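Aminoacyltransferase FemA (Staphylococcus aureus, PDB 1LRZ) catalyses the addition of glycines 2 and 3 to the pentaglycine interpeptide bridge of staphylococcal peptidoglycan, using glycyl-tRNA as donor. Local coordinates at residues S314-V325 against V345-A353; E39-N47 against L85-Y96. All coordinates share one frame; numbering follows the deposited sequence.

Interaction 1 of 2, residues S314-V325 against V345-A353; sequences SAGFFFINPFEV and VQWEMINYA
The ring of Phe318 lies with one face under Met349, whose CG sits 3.5 Å from the ring centroid and only 6° off the normal, a CH-pi contact almost over the middle. Met349 CB leans on the same ring beside CE2, 3.6 Å away, and SD stands higher over it at 4.7 Å from the centroid, a more distant Met-aromatic contact. At the rim of Phe318, near its plane, Val345 CG1 approaches CE1 at 3.8 Å and Gln346 NE2 lies near CZ. The Tyr352 ring is met obliquely by Ile320 CG2, which comes within 3.6 Å of CE2. The bend of Met349 at chi2 (-51°) holds SD above the Phe318 ring, and the next bend turns CE toward Ile320 CG1 and Val325 CG1, both at 4.4 Å. Farther along, Val325 CG2 touches Ala353 CB at 3.9 Å. At the other end Val345 CG2 rests against the backbone O and the hydroxyl of Ser314, while that hydroxyl is hydrogen-bonded to Thr332 and to the carbonyl of Gly331. Gln346 turns its OE1 to Tyr361 of strand 360-365, which also touches Phe318. No hydrogen bond links the two segments, so apolar packing carries the contact. Helix 341-355 packs on one face of the mixed sheet, its segment axis at 33° to that of strand 314-320 and 9.2 Å from it at the closest. It connects the parallel neighbours 325-332 and 360-365, a beta-alpha-beta crossover in the acetyltransferase-like (GNAT-related) fold of the FemABX family.

Interaction 2 of 2, residues E39-N47 against L85-Y96; sequences ETHLVGIKN and LVHFFFNELSKY
Ile45 reaches the helix with the end of its side chain: CD1 lies 3.5 Å from Phe88 CD2, 3.7 Å from Phe89 CB and 3.8 Å from Leu85 CD1, near the planes of both phenylalanine rings and at their edges. Its extended chain (chi2 170°) carries the methyl in among Leu85, Phe88 and Phe89. Two residues back, Val43 puts CG1 over the face of Tyr96, 3.8 Å from the ring centroid and 21° off the normal, a CH-pi contact displaced toward the CZ and CE2 side. The other methyl, CG2, faces Leu93 CD1 at 4.4 Å. Between these two side chains Gly44 brings its CA to the rim of Phe89. The His41 ring lies obliquely beside Tyr96, its detailed placement doubtful.

In the next shell, His100 meets the ring of Tyr96. Met1 touches Ile45, Leu85 and Phe88, while Pro76 and Ile78 of strand 67-78 back Phe89. The strand and helix axes cross at 140°, 9.4 Å apart at their closest. Helix 83-98 is the connection of a beta-alpha-beta crossover between the parallel neighbours 67-78 and 102-107, and here it also covers strand 39-46, two strands beyond 67-78 in the same mixed sheet.

Interaction 2 comes first along the chain and closes well before interaction 1 opens. Their centres are 32 Å apart and their nearest atoms about 13 Å, so the two do not touch. Each packs a helix on a mixed sheet, but the sheets differ: strand 39-46 belongs to the one that also holds 52-63 and 67-78, strand 310-320 to the one with 236-244 and 325-332. The centre of interaction 1 is about 7 Å from the centre of the chain, that of interaction 2 about 28 Å. Both helices are connections of beta-alpha-beta crossovers, one in each sheet, consistent with two acetyltransferase-like halves in one chain.

Interaction 1 of 2, residues S314-V325 against V345-A353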
# COMPACT_ATOMS: atom_id res chain seq x y z
N SER A 314 -7.49 -14.26 -1.79
CA SER A 314 -6.92 -12.95 -2.07
C SER A 314 -5.79 -12.70 -1.07
O SER A 314 -5.83 -13.20 0.06
CB SER A 314 -8.00 -11.86 -1.93
OG SER A 314 -7.55 -10.60 -2.40
N ALA A 315 -4.78 -11.94 -1.48
CA ALA A 315 -3.67 -11.64 -0.58
C ALA A 315 -3.05 -10.30 -0.94
O ALA A 315 -3.19 -9.82 -2.07
CB ALA A 315 -2.61 -12.75 -0.65
N GLY A 316 -2.35 -9.71 0.03
CA GLY A 316 -1.70 -8.44 -0.19
C GLY A 316 -0.40 -8.38 0.58
O GLY A 316 -0.22 -9.08 1.58
N PHE A 317 0.51 -7.53 0.10
CA PHE A 317 1.81 -7.33 0.73
C PHE A 317 1.78 -5.88 1.20
O PHE A 317 1.72 -4.96 0.38
CB PHE A 317 2.91 -7.53 -0.31
CG PHE A 317 4.24 -7.87 0.29
CD1 PHE A 317 4.52 -9.17 0.69
CD2 PHE A 317 5.22 -6.90 0.42
CE1 PHE A 317 5.76 -9.51 1.22
CE2 PHE A 317 6.47 -7.23 0.95
CZ PHE A 317 6.74 -8.54 1.35
N PHE A 318 1.84 -5.67 2.51
CA PHE A 318 1.74 -4.33 3.08
C PHE A 318 2.93 -3.85 3.89
O PHE A 318 3.49 -4.60 4.69
CB PHE A 318 0.52 -4.23 4.00
CG PHE A 318 -0.80 -4.24 3.28
CD1 PHE A 318 -1.33 -5.43 2.78
CD2 PHE A 318 -1.54 -3.06 3.14
CE1 PHE A 318 -2.57 -5.44 2.13
CE2 PHE A 318 -2.77 -3.06 2.50
CZ PHE A 318 -3.29 -4.26 1.99
N PHE A 319 3.30 -2.58 3.70
CA PHE A 319 4.37 -1.96 4.48
C PHE A 319 3.69 -1.09 5.54
O PHE A 319 2.72 -0.36 5.24
CB PHE A 319 5.29 -1.14 3.58
CG PHE A 319 6.04 -1.97 2.59
CD1 PHE A 319 6.14 -1.58 1.26
CD2 PHE A 319 6.61 -3.19 2.97
CE1 PHE A 319 6.80 -2.39 0.32
CE2 PHE A 319 7.27 -4.00 2.04
CZ PHE A 319 7.36 -3.60 0.72
N ILE A 320 4.17 -1.17 6.77
CA ILE A 320 3.56 -0.44 7.87
C ILE A 320 4.56 0.43 8.60
O ILE A 320 5.53 -0.06 9.18
CB ILE A 320 2.90 -1.41 8.89
CG1 ILE A 320 1.84 -2.27 8.19
CG2 ILE A 320 2.28 -0.64 10.04
CD1 ILE A 320 2.41 -3.45 7.45
N ASN A 321 4.32 1.73 8.57
CA ASN A 321 5.19 2.67 9.26
C ASN A 321 4.30 3.73 9.89
O ASN A 321 3.11 3.84 9.57
CB ASN A 321 6.18 3.27 8.26
CG ASN A 321 7.15 2.22 7.72
OD1 ASN A 321 8.14 1.88 8.38
ND2 ASN A 321 6.85 1.68 6.54
N PRO A 322 4.86 4.51 10.82
CA PRO A 322 4.06 5.54 11.49
C PRO A 322 3.32 6.50 10.56
O PRO A 322 2.21 6.92 10.85
CB PRO A 322 5.09 6.26 12.36
CG PRO A 322 6.05 5.14 12.72
CD PRO A 322 6.23 4.46 11.37
N PHE A 323 3.93 6.85 9.43
CA PHE A 323 3.30 7.79 8.51
C PHE A 323 2.14 7.21 7.70
O PHE A 323 1.17 7.92 7.41
CB PHE A 323 4.34 8.33 7.52
CG PHE A 323 3.77 9.25 6.48
CD1 PHE A 323 3.06 10.39 6.85
CD2 PHE A 323 3.99 9.01 5.12
CE1 PHE A 323 2.56 11.28 5.88
CE2 PHE A 323 3.50 9.88 4.14
CZ PHE A 323 2.79 11.02 4.53
N GLU A 324 2.21 5.93 7.35
CA GLU A 324 1.15 5.35 6.54
C GLU A 324 1.25 3.84 6.41
O GLU A 324 2.30 3.23 6.68
CB GLU A 324 1.22 5.94 5.13
CG GLU A 324 2.60 5.65 4.47
CD GLU A 324 2.75 6.19 3.05
OE1 GLU A 324 3.91 6.21 2.56
OE2 GLU A 324 1.75 6.58 2.41
N VAL A 325 0.15 3.25 5.97
CA VAL A 325 0.09 1.84 5.69
C VAL A 325 0.09 1.85 4.15
O VAL A 325 -0.64 2.64 3.54
CB VAL A 325 -1.21 1.19 6.21
CG1 VAL A 325 -1.41 -0.18 5.57
CG2 VAL A 325 -1.13 1.04 7.72
N VAL A 345 -9.29 -8.24 2.51
CA VAL A 345 -7.89 -7.84 2.70
C VAL A 345 -7.78 -6.33 2.94
O VAL A 345 -7.12 -5.90 3.89
CB VAL A 345 -7.04 -8.22 1.46
CG1 VAL A 345 -5.63 -7.60 1.58
CG2 VAL A 345 -6.91 -9.74 1.36
N GLN A 346 -8.41 -5.53 2.10
CA GLN A 346 -8.35 -4.08 2.26
C GLN A 346 -8.97 -3.65 3.59
O GLN A 346 -8.41 -2.80 4.30
CB GLN A 346 -9.07 -3.36 1.11
CG GLN A 346 -8.43 -3.51 -0.29
CD GLN A 346 -6.96 -3.09 -0.30
OE1 GLN A 346 -6.59 -2.05 0.25
NE2 GLN A 346 -6.13 -3.89 -0.95
N TRP A 347 -10.11 -4.23 3.95
CA TRP A 347 -10.76 -3.83 5.19
C TRP A 347 -9.91 -4.13 6.42
O TRP A 347 -9.89 -3.35 7.38
CB TRP A 347 -12.13 -4.50 5.33
CG TRP A 347 -12.96 -3.93 6.44
CD1 TRP A 347 -13.53 -4.62 7.48
CD2 TRP A 347 -13.35 -2.56 6.62
NE1 TRP A 347 -14.24 -3.77 8.28
CE2 TRP A 347 -14.14 -2.50 7.79
CE3 TRP A 347 -13.08 -1.38 5.92
CZ2 TRP A 347 -14.70 -1.30 8.25
CZ3 TRP A 347 -13.63 -0.19 6.38
CH2 TRP A 347 -14.43 -0.16 7.54
N GLU A 348 -9.20 -5.26 6.39
CA GLU A 348 -8.34 -5.63 7.51
C GLU A 348 -7.25 -4.58 7.73
O GLU A 348 -7.01 -4.16 8.86
CB GLU A 348 -7.69 -7.00 7.26
CG GLU A 348 -6.63 -7.42 8.30
CD GLU A 348 -7.22 -7.91 9.62
OE1 GLU A 348 -8.20 -8.69 9.58
OE2 GLU A 348 -6.71 -7.53 10.70
N MET A 349 -6.61 -4.15 6.65
CA MET A 349 -5.52 -3.20 6.78
C MET A 349 -5.95 -1.75 7.01
O MET A 349 -5.24 -0.99 7.66
CB MET A 349 -4.57 -3.35 5.59
CG MET A 349 -3.94 -4.77 5.52
SD MET A 349 -3.16 -5.36 7.09
CE MET A 349 -2.07 -4.09 7.36
N ILE A 350 -7.11 -1.37 6.49
CA ILE A 350 -7.62 -0.03 6.74
C ILE A 350 -7.91 0.03 8.25
O ILE A 350 -7.62 1.03 8.92
CB ILE A 350 -8.94 0.23 5.98
CG1 ILE A 350 -8.64 0.47 4.49
CG2 ILE A 350 -9.69 1.39 6.60
CD1 ILE A 350 -9.88 0.59 3.62
N ASN A 351 -8.47 -1.06 8.79
CA ASN A 351 -8.77 -1.12 10.22
C ASN A 351 -7.50 -1.17 11.06
O ASN A 351 -7.47 -0.63 12.18
CB ASN A 351 -9.67 -2.31 10.54
CG ASN A 351 -11.14 -1.93 10.48
OD1 ASN A 351 -11.64 -1.23 11.36
ND2 ASN A 351 -11.84 -2.35 9.42
N TYR A 352 -6.46 -1.81 10.53
CA TYR A 352 -5.19 -1.87 11.23
C TYR A 352 -4.76 -0.42 11.48
O TYR A 352 -4.45 -0.03 12.61
CB TYR A 352 -4.14 -2.58 10.37
CG TYR A 352 -2.77 -2.66 11.02
CD1 TYR A 352 -2.28 -3.87 11.51
CD2 TYR A 352 -1.98 -1.51 11.16
CE1 TYR A 352 -1.01 -3.95 12.12
CE2 TYR A 352 -0.72 -1.57 11.77
CZ TYR A 352 -0.25 -2.79 12.25
OH TYR A 352 0.98 -2.86 12.85
N ALA A 353 -4.75 0.38 10.42
CA ALA A 353 -4.36 1.80 10.52
C ALA A 353 -5.23 2.59 11.51
O ALA A 353 -4.71 3.35 12.33
CB ALA A 353 -4.42 2.46 9.13

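Interaction 2 of 2, residues E39-N47 against L85-Y96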
# COMPACT_ATOMS: atom_id res chain seq x y z
N GLU A 39 26.40 -0.38 -1.49
CA GLU A 39 27.16 0.58 -0.71
C GLU A 39 26.01 1.45 -0.19
O GLU A 39 25.24 2.01 -0.98
CB GLU A 39 28.07 1.42 -1.60
CG GLU A 39 28.90 2.43 -0.82
CD GLU A 39 29.81 3.24 -1.72
OE1 GLU A 39 30.41 2.64 -2.64
OE2 GLU A 39 29.94 4.48 -1.51
N THR A 40 25.89 1.57 1.13
CA THR A 40 24.79 2.34 1.71
C THR A 40 25.25 3.43 2.67
O THR A 40 26.10 3.19 3.53
CB THR A 40 23.81 1.38 2.44
OG1 THR A 40 23.54 0.25 1.59
CG2 THR A 40 22.49 2.08 2.74
N HIS A 41 24.67 4.62 2.50
CA HIS A 41 25.01 5.77 3.34
C HIS A 41 23.80 6.33 4.07
O HIS A 41 22.68 6.36 3.53
CB HIS A 41 25.59 6.91 2.51
CG HIS A 41 26.86 6.57 1.79
ND1 HIS A 41 26.93 5.59 0.82
CD2 HIS A 41 28.08 7.15 1.83
CE1 HIS A 41 28.14 5.59 0.29
NE2 HIS A 41 28.86 6.52 0.88
N LEU A 42 24.03 6.78 5.30
CA LEU A 42 22.99 7.42 6.09
C LEU A 42 23.52 8.81 6.38
O LEU A 42 24.47 8.98 7.16
CB LEU A 42 22.74 6.67 7.40
CG LEU A 42 22.18 5.24 7.30
CD1 LEU A 42 21.99 4.68 8.71
CD2 LEU A 42 20.87 5.24 6.53
N VAL A 43 22.94 9.81 5.73
CA VAL A 43 23.37 11.19 5.90
C VAL A 43 22.22 12.03 6.45
O VAL A 43 21.06 11.60 6.45
CB VAL A 43 23.88 11.79 4.56
CG1 VAL A 43 25.05 10.96 4.03
CG2 VAL A 43 22.75 11.84 3.53
N GLY A 44 22.54 13.23 6.94
CA GLY A 44 21.52 14.10 7.47
C GLY A 44 22.11 15.41 7.96
O GLY A 44 23.27 15.71 7.71
N ILE A 45 21.28 16.18 8.65
CA ILE A 45 21.71 17.45 9.21
C ILE A 45 21.32 17.45 10.68
O ILE A 45 20.25 16.96 11.05
CB ILE A 45 21.00 18.66 8.53
CG1 ILE A 45 21.38 18.73 7.05
CG2 ILE A 45 21.39 19.96 9.23
CD1 ILE A 45 20.55 19.71 6.26
N LYS A 46 22.21 17.98 11.51
CA LYS A 46 21.94 18.09 12.93
C LYS A 46 22.05 19.56 13.27
O LYS A 46 22.83 20.28 12.64
CB LYS A 46 22.97 17.31 13.74
CG LYS A 46 22.76 15.81 13.75
CD LYS A 46 23.74 15.18 14.71
CE LYS A 46 23.49 13.71 14.88
NZ LYS A 46 24.25 13.22 16.05
N ASN A 47 21.27 20.01 14.24
CA ASN A 47 21.32 21.41 14.65
C ASN A 47 22.30 21.56 15.82
O ASN A 47 23.06 20.64 16.13
CB ASN A 47 19.94 21.91 15.06
CG ASN A 47 19.38 21.18 16.27
OD1 ASN A 47 20.11 20.52 17.01
ND2 ASN A 47 18.07 21.30 16.47
N LEU A 85 16.68 25.54 4.64
CA LEU A 85 17.17 24.25 5.10
C LEU A 85 17.22 23.29 3.90
O LEU A 85 18.18 22.54 3.73
CB LEU A 85 16.25 23.68 6.19
CG LEU A 85 16.58 22.29 6.71
CD1 LEU A 85 17.98 22.27 7.33
CD2 LEU A 85 15.53 21.87 7.74
N VAL A 86 16.20 23.33 3.05
CA VAL A 86 16.19 22.46 1.88
C VAL A 86 17.39 22.77 0.98
O VAL A 86 18.05 21.86 0.47
CB VAL A 86 14.87 22.62 1.09
CG1 VAL A 86 14.99 21.96 -0.27
CG2 VAL A 86 13.72 21.97 1.87
N HIS A 87 17.68 24.05 0.80
CA HIS A 87 18.80 24.50 -0.02
C HIS A 87 20.12 23.96 0.54
O HIS A 87 20.92 23.36 -0.18
CB HIS A 87 18.84 26.02 -0.05
CG HIS A 87 19.90 26.57 -0.95
ND1 HIS A 87 19.66 26.89 -2.27
CD2 HIS A 87 21.20 26.85 -0.72
CE1 HIS A 87 20.77 27.35 -2.82
NE2 HIS A 87 21.72 27.33 -1.90
N PHE A 88 20.33 24.17 1.84
CA PHE A 88 21.53 23.71 2.52
C PHE A 88 21.72 22.20 2.35
O PHE A 88 22.82 21.73 2.06
CB PHE A 88 21.45 24.02 4.02
CG PHE A 88 22.64 23.56 4.81
CD1 PHE A 88 23.86 24.22 4.70
CD2 PHE A 88 22.54 22.47 5.66
CE1 PHE A 88 24.97 23.79 5.43
CE2 PHE A 88 23.64 22.04 6.40
CZ PHE A 88 24.86 22.71 6.28
N PHE A 89 20.65 21.45 2.54
CA PHE A 89 20.74 20.00 2.43
C PHE A 89 21.17 19.51 1.05
O PHE A 89 22.07 18.67 0.94
CB PHE A 89 19.42 19.31 2.79
CG PHE A 89 19.49 17.81 2.69
CD1 PHE A 89 19.26 17.17 1.47
CD2 PHE A 89 19.85 17.04 3.79
CE1 PHE A 89 19.41 15.79 1.36
CE2 PHE A 89 20.00 15.67 3.68
CZ PHE A 89 19.78 15.04 2.47
N PHE A 90 20.53 20.01 -0.00
CA PHE A 90 20.88 19.55 -1.33
C PHE A 90 22.25 20.01 -1.81
O PHE A 90 22.90 19.32 -2.60
CB PHE A 90 19.77 19.93 -2.32
CG PHE A 90 18.55 19.06 -2.19
CD1 PHE A 90 17.42 19.50 -1.49
CD2 PHE A 90 18.55 17.76 -2.70
CE1 PHE A 90 16.32 18.65 -1.31
CE2 PHE A 90 17.46 16.91 -2.52
CZ PHE A 90 16.34 17.36 -1.82
N ASN A 91 22.70 21.15 -1.31
CA ASN A 91 24.01 21.66 -1.68
C ASN A 91 25.06 20.79 -0.97
O ASN A 91 26.05 20.38 -1.57
CB ASN A 91 24.14 23.11 -1.22
CG ASN A 91 25.20 23.87 -1.98
OD1 ASN A 91 25.20 23.90 -3.20
ND2 ASN A 91 26.12 24.49 -1.25
N GLU A 92 24.82 20.48 0.30
CA GLU A 92 25.77 19.66 1.04
C GLU A 92 25.75 18.21 0.57
O GLU A 92 26.76 17.52 0.66
CB GLU A 92 25.47 19.73 2.54
CG GLU A 92 25.67 21.11 3.16
CD GLU A 92 27.13 21.52 3.26
OE1 GLU A 92 27.95 20.67 3.67
OE2 GLU A 92 27.45 22.68 2.93
N LEU A 93 24.61 17.75 0.06
CA LEU A 93 24.51 16.38 -0.43
C LEU A 93 25.39 16.25 -1.67
O LEU A 93 26.05 15.22 -1.89
CB LEU A 93 23.06 16.02 -0.77
CG LEU A 93 22.82 14.65 -1.39
CD1 LEU A 93 23.33 13.53 -0.47
CD2 LEU A 93 21.33 14.48 -1.64
N SER A 94 25.40 17.30 -2.49
CA SER A 94 26.20 17.34 -3.70
C SER A 94 27.68 17.24 -3.31
O SER A 94 28.42 16.43 -3.88
CB SER A 94 25.96 18.64 -4.46
OG SER A 94 24.63 18.70 -4.95
N LYS A 95 28.10 18.05 -2.34
CA LYS A 95 29.48 18.04 -1.87
C LYS A 95 29.83 16.67 -1.30
O LYS A 95 30.93 16.15 -1.50
CB LYS A 95 29.69 19.08 -0.77
CG LYS A 95 29.43 20.51 -1.18
CD LYS A 95 29.69 21.44 0.01
CE LYS A 95 29.29 22.88 -0.31
NZ LYS A 95 29.48 23.77 0.87
N TYR A 96 28.88 16.10 -0.58
CA TYR A 96 29.07 14.79 0.02
C TYR A 96 29.31 13.72 -1.05
O TYR A 96 30.29 12.97 -0.97
CB TYR A 96 27.85 14.40 0.86
CG TYR A 96 28.01 13.07 1.55
CD1 TYR A 96 28.71 12.98 2.76
CD2 TYR A 96 27.50 11.91 0.98
CE1 TYR A 96 28.89 11.74 3.39
CE2 TYR A 96 27.68 10.68 1.59
CZ TYR A 96 28.37 10.60 2.79
OH TYR A 96 28.55 9.38 3.40